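Local coordinates for polycomb protein Scm (Drosophila melanogaster, PDB 5J8Y) that probably takes part in Polycomb silencing, its SAM domain pairing with that of Sfmbt in a heterodimer that links PRC1 to PhoRC at Polycomb response elements, at residues P60-K63 / I64-V68; L44-S47 / E48-M51. One frame throughout, in Å; residues are numbered along the deposited sequence.

Contact 1: residues P60-K63 / I64-V68; sequences PAEK and ICNLV. Unlike the reference sequence in segment 60-63: E62 (reference Leu).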
ATOM      1  N   PRO A  60      -9.226  14.879  -8.279  1.00 28.98           N
ATOM      2  CA  PRO A  60      -7.847  14.389  -8.263  1.00 28.59           C
ATOM      3  C   PRO A  60      -7.810  12.867  -8.265  1.00 24.83           C
ATOM      4  O   PRO A  60      -7.074  12.292  -9.013  1.00 24.54           O
ATOM      5  CB  PRO A  60      -7.284  14.920  -6.947  1.00 28.44           C
ATOM      6  CG  PRO A  60      -8.195  15.997  -6.513  1.00 30.16           C
ATOM      7  CD  PRO A  60      -9.521  15.778  -7.166  1.00 29.75           C
ATOM      8  N   ALA A  61      -8.621  12.262  -7.411  1.00 24.10           N
ATOM      9  CA  ALA A  61      -8.678  10.809  -7.291  1.00 26.77           C
ATOM     10  C   ALA A  61      -8.935  10.152  -8.638  1.00 24.52           C
ATOM     11  O   ALA A  61      -8.306   9.151  -8.977  1.00 22.12           O
ATOM     12  CB  ALA A  61      -9.756  10.403  -6.297  1.00 27.57           C
ATOM     13  N   GLU A  62      -9.798  10.766  -9.428  1.00 25.11           N
ATOM     14  CA  GLU A  62     -10.171  10.234 -10.695  1.00 24.37           C
ATOM     15  C   GLU A  62      -9.053  10.367 -11.648  1.00 22.51           C
ATOM     16  O   GLU A  62      -8.768   9.473 -12.343  1.00 22.20           O
ATOM     17  CB  GLU A  62     -11.449  10.851 -11.250  1.00 27.80           C
ATOM     18  CG  GLU A  62     -12.170   9.952 -12.242  1.00 27.42           C
ATOM     19  CD  GLU A  62     -12.951  10.701 -13.309  1.00 33.61           C
ATOM     20  OE1 GLU A  62     -12.803  10.383 -14.501  1.00 30.77           O
ATOM     21  OE2 GLU A  62     -13.710  11.612 -12.939  1.00 34.25           O
ATOM     22  N   LYS A  63      -8.422  11.514 -11.638  1.00 23.84           N
ATOM     23  CA  LYS A  63      -7.251  11.762 -12.462  1.00 24.07           C
ATOM     24  C   LYS A  63      -6.123  10.771 -12.132  1.00 23.15           C
ATOM     25  O   LYS A  63      -5.492  10.237 -13.022  1.00 23.93           O
ATOM     26  CB  LYS A  63      -6.776  13.221 -12.321  1.00 28.66           C
ATOM     27  CG  LYS A  63      -7.609  14.268 -13.059  1.00 30.89           C
ATOM     28  CD  LYS A  63      -7.357  15.673 -12.523  1.00 32.28           C
ATOM     29  CE  LYS A  63      -8.047  16.795 -13.271  1.00 34.05           C
ATOM     30  NZ  LYS A  63      -9.258  16.458 -14.054  1.00 36.22           N
ATOM     31  N   ILE A  64      -5.908  10.513 -10.848  1.00 24.28           N
ATOM     32  CA  ILE A  64      -4.878   9.570 -10.412  1.00 23.59           C
ATOM     33  C   ILE A  64      -5.236   8.143 -10.824  1.00 20.46           C
ATOM     34  O   ILE A  64      -4.373   7.385 -11.262  1.00 17.18           O
ATOM     35  CB  ILE A  64      -4.667   9.628  -8.882  1.00 21.75           C
ATOM     36  CG1 ILE A  64      -4.054  10.974  -8.488  1.00 23.68           C
ATOM     37  CG2 ILE A  64      -3.754   8.497  -8.411  1.00 23.39           C
ATOM     38  CD1 ILE A  64      -4.069  11.251  -7.002  1.00 24.37           C
ATOM     39  N   CYS A  65      -6.507   7.777 -10.677  1.00 23.06           N
ATOM     40  CA  CYS A  65      -6.972   6.470 -11.129  1.00 21.48           C
ATOM     41  C   CYS A  65      -6.638   6.266 -12.600  1.00 17.76           C
ATOM     42  O   CYS A  65      -6.172   5.200 -12.998  1.00 21.08           O
ATOM     43  CB  CYS A  65      -8.480   6.320 -10.911  1.00 20.39           C
ATOM     44  SG  CYS A  65      -8.961   5.916  -9.215  1.00 22.20           S
ATOM     45  N   ASN A  66      -6.868   7.313 -13.386  1.00 22.62           N
ATOM     46  CA  ASN A  66      -6.592   7.273 -14.798  1.00 21.69           C
ATOM     47  C   ASN A  66      -5.121   7.068 -15.099  1.00 20.20           C
ATOM     48  O   ASN A  66      -4.780   6.286 -15.891  1.00 20.80           O
ATOM     49  CB  ASN A  66      -7.160   8.500 -15.505  1.00 24.85           C
ATOM     50  CG  ASN A  66      -8.693   8.512 -15.534  1.00 28.40           C
ATOM     51  OD1 ASN A  66      -9.333   7.490 -15.479  1.00 27.06           O
ATOM     52  ND2 ASN A  66      -9.260   9.688 -15.621  1.00 27.59           N
ATOM     53  N   LEU A  67      -4.282   7.806 -14.421  1.00 21.46           N
ATOM     54  CA  LEU A  67      -2.844   7.726 -14.604  1.00 20.94           C
ATOM     55  C   LEU A  67      -2.322   6.318 -14.266  1.00 18.10           C
ATOM     56  O   LEU A  67      -1.548   5.766 -14.978  1.00 19.23           O
ATOM     57  CB  LEU A  67      -2.151   8.810 -13.797  1.00 21.16           C
ATOM     58  CG  LEU A  67      -2.375  10.213 -14.385  1.00 23.61           C
ATOM     59  CD1 LEU A  67      -1.874  11.312 -13.486  1.00 25.14           C
ATOM     60  CD2 LEU A  67      -1.733  10.301 -15.745  1.00 26.13           C
ATOM     61  N   VAL A  68      -2.804   5.753 -13.185  1.00 19.07           N
ATOM     62  CA  VAL A  68      -2.394   4.409 -12.790  1.00 17.56           C
ATOM     63  C   VAL A  68      -2.839   3.405 -13.855  1.00 19.67           C
ATOM     64  O   VAL A  68      -2.093   2.497 -14.212  1.00 19.83           O
ATOM     65  CB  VAL A  68      -2.967   4.016 -11.411  1.00 18.84           C
ATOM     66  CG1 VAL A  68      -2.637   2.560 -11.071  1.00 18.35           C
ATOM     67  CG2 VAL A  68      -2.416   4.928 -10.334  1.00 17.48           C
TER

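Contact 2: residues L44-S47 / E48-M51; sequences LLNS and EMMM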
ATOM      1  N   LEU A  44      -0.944  -0.789  -6.343  1.00 19.44           N
ATOM      2  CA  LEU A  44      -1.828  -1.451  -5.387  1.00 19.89           C
ATOM      3  C   LEU A  44      -2.985  -0.553  -4.950  1.00 19.48           C
ATOM      4  O   LEU A  44      -3.903  -1.005  -4.270  1.00 19.26           O
ATOM      5  CB  LEU A  44      -1.033  -1.905  -4.159  1.00 20.60           C
ATOM      6  CG  LEU A  44      -0.079  -3.086  -4.359  1.00 19.96           C
ATOM      7  CD1 LEU A  44       0.767  -3.301  -3.111  1.00 21.76           C
ATOM      8  CD2 LEU A  44      -0.841  -4.359  -4.707  1.00 24.04           C
ATOM      9  N   LEU A  45      -2.939   0.718  -5.337  1.00 19.07           N
ATOM     10  CA  LEU A  45      -3.979   1.666  -4.949  1.00 19.71           C
ATOM     11  C   LEU A  45      -5.345   1.308  -5.522  1.00 19.85           C
ATOM     12  O   LEU A  45      -5.458   0.549  -6.483  1.00 19.03           O
ATOM     13  CB  LEU A  45      -3.613   3.081  -5.397  1.00 20.36           C
ATOM     14  CG  LEU A  45      -2.731   3.901  -4.460  1.00 20.86           C
ATOM     15  CD1 LEU A  45      -2.157   5.081  -5.202  1.00 24.67           C
ATOM     16  CD2 LEU A  45      -3.525   4.368  -3.253  1.00 23.16           C
ATOM     17  N   ASN A  46      -6.367   1.882  -4.916  1.00 21.07           N
ATOM     18  CA  ASN A  46      -7.728   1.872  -5.365  1.00 24.65           C
ATOM     19  C   ASN A  46      -8.369   3.177  -4.966  1.00 25.92           C
ATOM     20  O   ASN A  46      -7.904   3.821  -4.093  1.00 23.43           O
ATOM     21  CB  ASN A  46      -8.509   0.656  -4.947  1.00 26.22           C
ATOM     22  CG  ASN A  46      -8.624   0.507  -3.447  1.00 27.03           C
ATOM     23  OD1 ASN A  46      -8.969   1.408  -2.739  1.00 27.06           O
ATOM     24  ND2 ASN A  46      -8.325  -0.651  -2.989  1.00 29.54           N
ATOM     25  N   SER A  47      -9.422   3.548  -5.648  1.00 24.15           N
ATOM     26  CA  SER A  47     -10.131   4.789  -5.379  1.00 24.11           C
ATOM     27  C   SER A  47     -10.581   4.894  -3.965  1.00 25.66           C
ATOM     28  O   SER A  47     -10.542   5.927  -3.428  1.00 25.80           O
ATOM     29  CB  SER A  47     -11.303   5.013  -6.314  1.00 26.08           C
ATOM     30  OG  SER A  47     -12.296   4.143  -6.066  1.00 25.54           O
ATOM     31  N   GLU A  48     -10.980   3.799  -3.372  1.00 25.32           N
ATOM     32  CA  GLU A  48     -11.386   3.775  -1.994  1.00 27.31           C
ATOM     33  C   GLU A  48     -10.299   4.247  -1.038  1.00 26.66           C
ATOM     34  O   GLU A  48     -10.549   5.126  -0.279  1.00 27.13           O
ATOM     35  CB  GLU A  48     -11.852   2.394  -1.583  1.00 29.01           C
ATOM     36  CG  GLU A  48     -13.145   1.952  -2.211  1.00 32.02           C
ATOM     37  CD  GLU A  48     -13.108   1.759  -3.711  1.00 33.36           C
ATOM     38  OE1 GLU A  48     -12.094   1.426  -4.286  1.00 31.58           O
ATOM     39  OE2 GLU A  48     -14.163   1.958  -4.302  1.00 36.44           O
ATOM     40  N   MET A  49      -9.123   3.657  -1.099  1.00 26.55           N
ATOM     41  CA  MET A  49      -7.999   4.009  -0.232  1.00 27.00           C
ATOM     42  C   MET A  49      -7.570   5.458  -0.452  1.00 27.12           C
ATOM     43  O   MET A  49      -7.150   6.141   0.483  1.00 29.24           O
ATOM     44  CB  MET A  49      -6.814   3.070  -0.477  1.00 24.87           C
ATOM     45  CG  MET A  49      -7.082   1.614  -0.114  1.00 25.28           C
ATOM     46  SD  MET A  49      -7.420   1.357   1.638  1.00 30.47           S
ATOM     47  CE  MET A  49      -5.794   1.619   2.342  1.00 28.59           C
ATOM     48  N   MET A  50      -7.682   5.922  -1.693  1.00 26.65           N
ATOM     49  CA  MET A  50      -7.331   7.297  -2.038  1.00 28.28           C
ATOM     50  C   MET A  50      -8.220   8.310  -1.328  1.00 28.73           C
ATOM     51  O   MET A  50      -7.734   9.249  -0.702  1.00 28.21           O
ATOM     52  CB  MET A  50      -7.442   7.518  -3.545  1.00 26.09           C
ATOM     53  CG  MET A  50      -6.370   6.846  -4.372  1.00 26.77           C
ATOM     54  SD  MET A  50      -6.539   7.303  -6.106  1.00 29.97           S
ATOM     55  CE  MET A  50      -6.069   5.777  -6.908  1.00 25.74           C
ATOM     56  N   MET A  51      -9.527   8.122  -1.436  1.00 26.31           N
ATOM     57  CA  MET A  51     -10.468   9.109  -0.929  1.00 29.79           C
ATOM     58  C   MET A  51     -10.720   8.939   0.565  1.00 28.80           C
ATOM     59  O   MET A  51     -10.971   9.918   1.268  1.00 31.38           O
ATOM     60  CB  MET A  51     -11.783   9.027  -1.705  1.00 28.71           C
ATOM     61  CG  MET A  51     -11.643   9.450  -3.160  1.00 29.83           C
ATOM     62  SD  MET A  51     -13.188   9.404  -4.091  1.00 29.84           S
ATOM     63  CE  MET A  51     -14.156  10.627  -3.211  1.00 35.40           C
TER

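Contact 1: residues P60-K63 / I64-V68
I64 lays its CG1 branch over the carbonyl oxygen of P60, one turn back, with CG1 3.3 Å from P60 O. That branch lies beside its own backbone N and opposite the carbonyl carbon (chi1 -68°), which carries it back over the preceding turn. The same oxygen accepts the backbone N-H of I64, I64 N to P60 O 2.8 Å, so a polar group is bonded and covered by one residue. Three more bonds of the alpha-helical i to i+4 pattern follow: C65 N to A61 O at 2.8 Å, N66 N to E62 O at 3.1 Å and L67 N to K63 O. Each later side chain leans on the carbonyl that its own amide uses: L67 sets CG 3.4 Å from K63 O, and C65 rests CB at a similar distance from A61 O. On the exposed flank E62, which differs from the reference sequence, where this position is leucine, reaches out extended. Its carboxylate stands nearly perpendicular to the amide of N66, the planes 87° apart, and OE1 of E62 stays 3.8 Å from ND2 of N66, a loose approach rather than a bond. The helix is thus amphipathic, with E62, K63 and N66 on its exposed side. A61, I64 and C65 turn instead to helix 47-53, where they meet M51, M50 and S47, while L67 packs on I18 and N21 of helix 11-21 and its carbonyl accepts a hydrogen bond from Y17, placing this part of the long C-terminal SAM helix 58-71 against both.

Contact 2: residues L44-S47 / E48-M51
From L45 and N46, both with extended backbones, the chain turns helical at S47, and the first turn is closed by M50 N to N46 O at 3.2 Å and M51 N to S47 O at 3.1 Å. N46 is the N-cap: its side-chain OD1 takes the backbone N-H of M49 at 2.8 Å in a nearly straight bond (N-H...O 167°). The torsion chi1 of 61° sets CG between backbone N and carbonyl carbon, folding the amide back over the helix start. M49 adds apolar cover, its CG 3.2 Å from OD1 of N46. Replacing N46 by alanine would remove OD1 and probably leave the M49 N-H without its capping acceptor. On the buried side, L45 and M50 cross at about a right angle, CD2 of L45 3.9 Å from CG of M50. The side chain of E48 bends at chi2, bringing its carboxylate near OG of S47, and that OG is hydrogen-bonded to the carbonyl of A79 in the C-terminal tail. M50 and M51 face I64, C65 and A61 of helix 58-71, whereas L45 and M49 also pack on V56 and K45 of the Sfmbt chain, so this turn lies between helix 58-71 and the heterodimer partner.

Overall arrangement
The two contacts illustrate how local helix chemistry depends on position. Contact 1 lies within a continuous helix, where backbone amides find carbonyls one turn back; contact 2 begins a helix, where no earlier turn of the same helix exists and the side chain of N46 supplies the acceptor for one amide, that of M49. Each is partly buried, and their inner faces meet: C65 SG lies 3.7 Å from M50 CE, and I64 CG2 3.8 Å from M50 SD, joining helices 58-71 and 47-53, consecutive in the chain, through sulfur and aliphatic groups. Both carry charged and amide groups on the outside, but contact 1 touches no other chain of the assembly, whereas contact 2 borders Sfmbt.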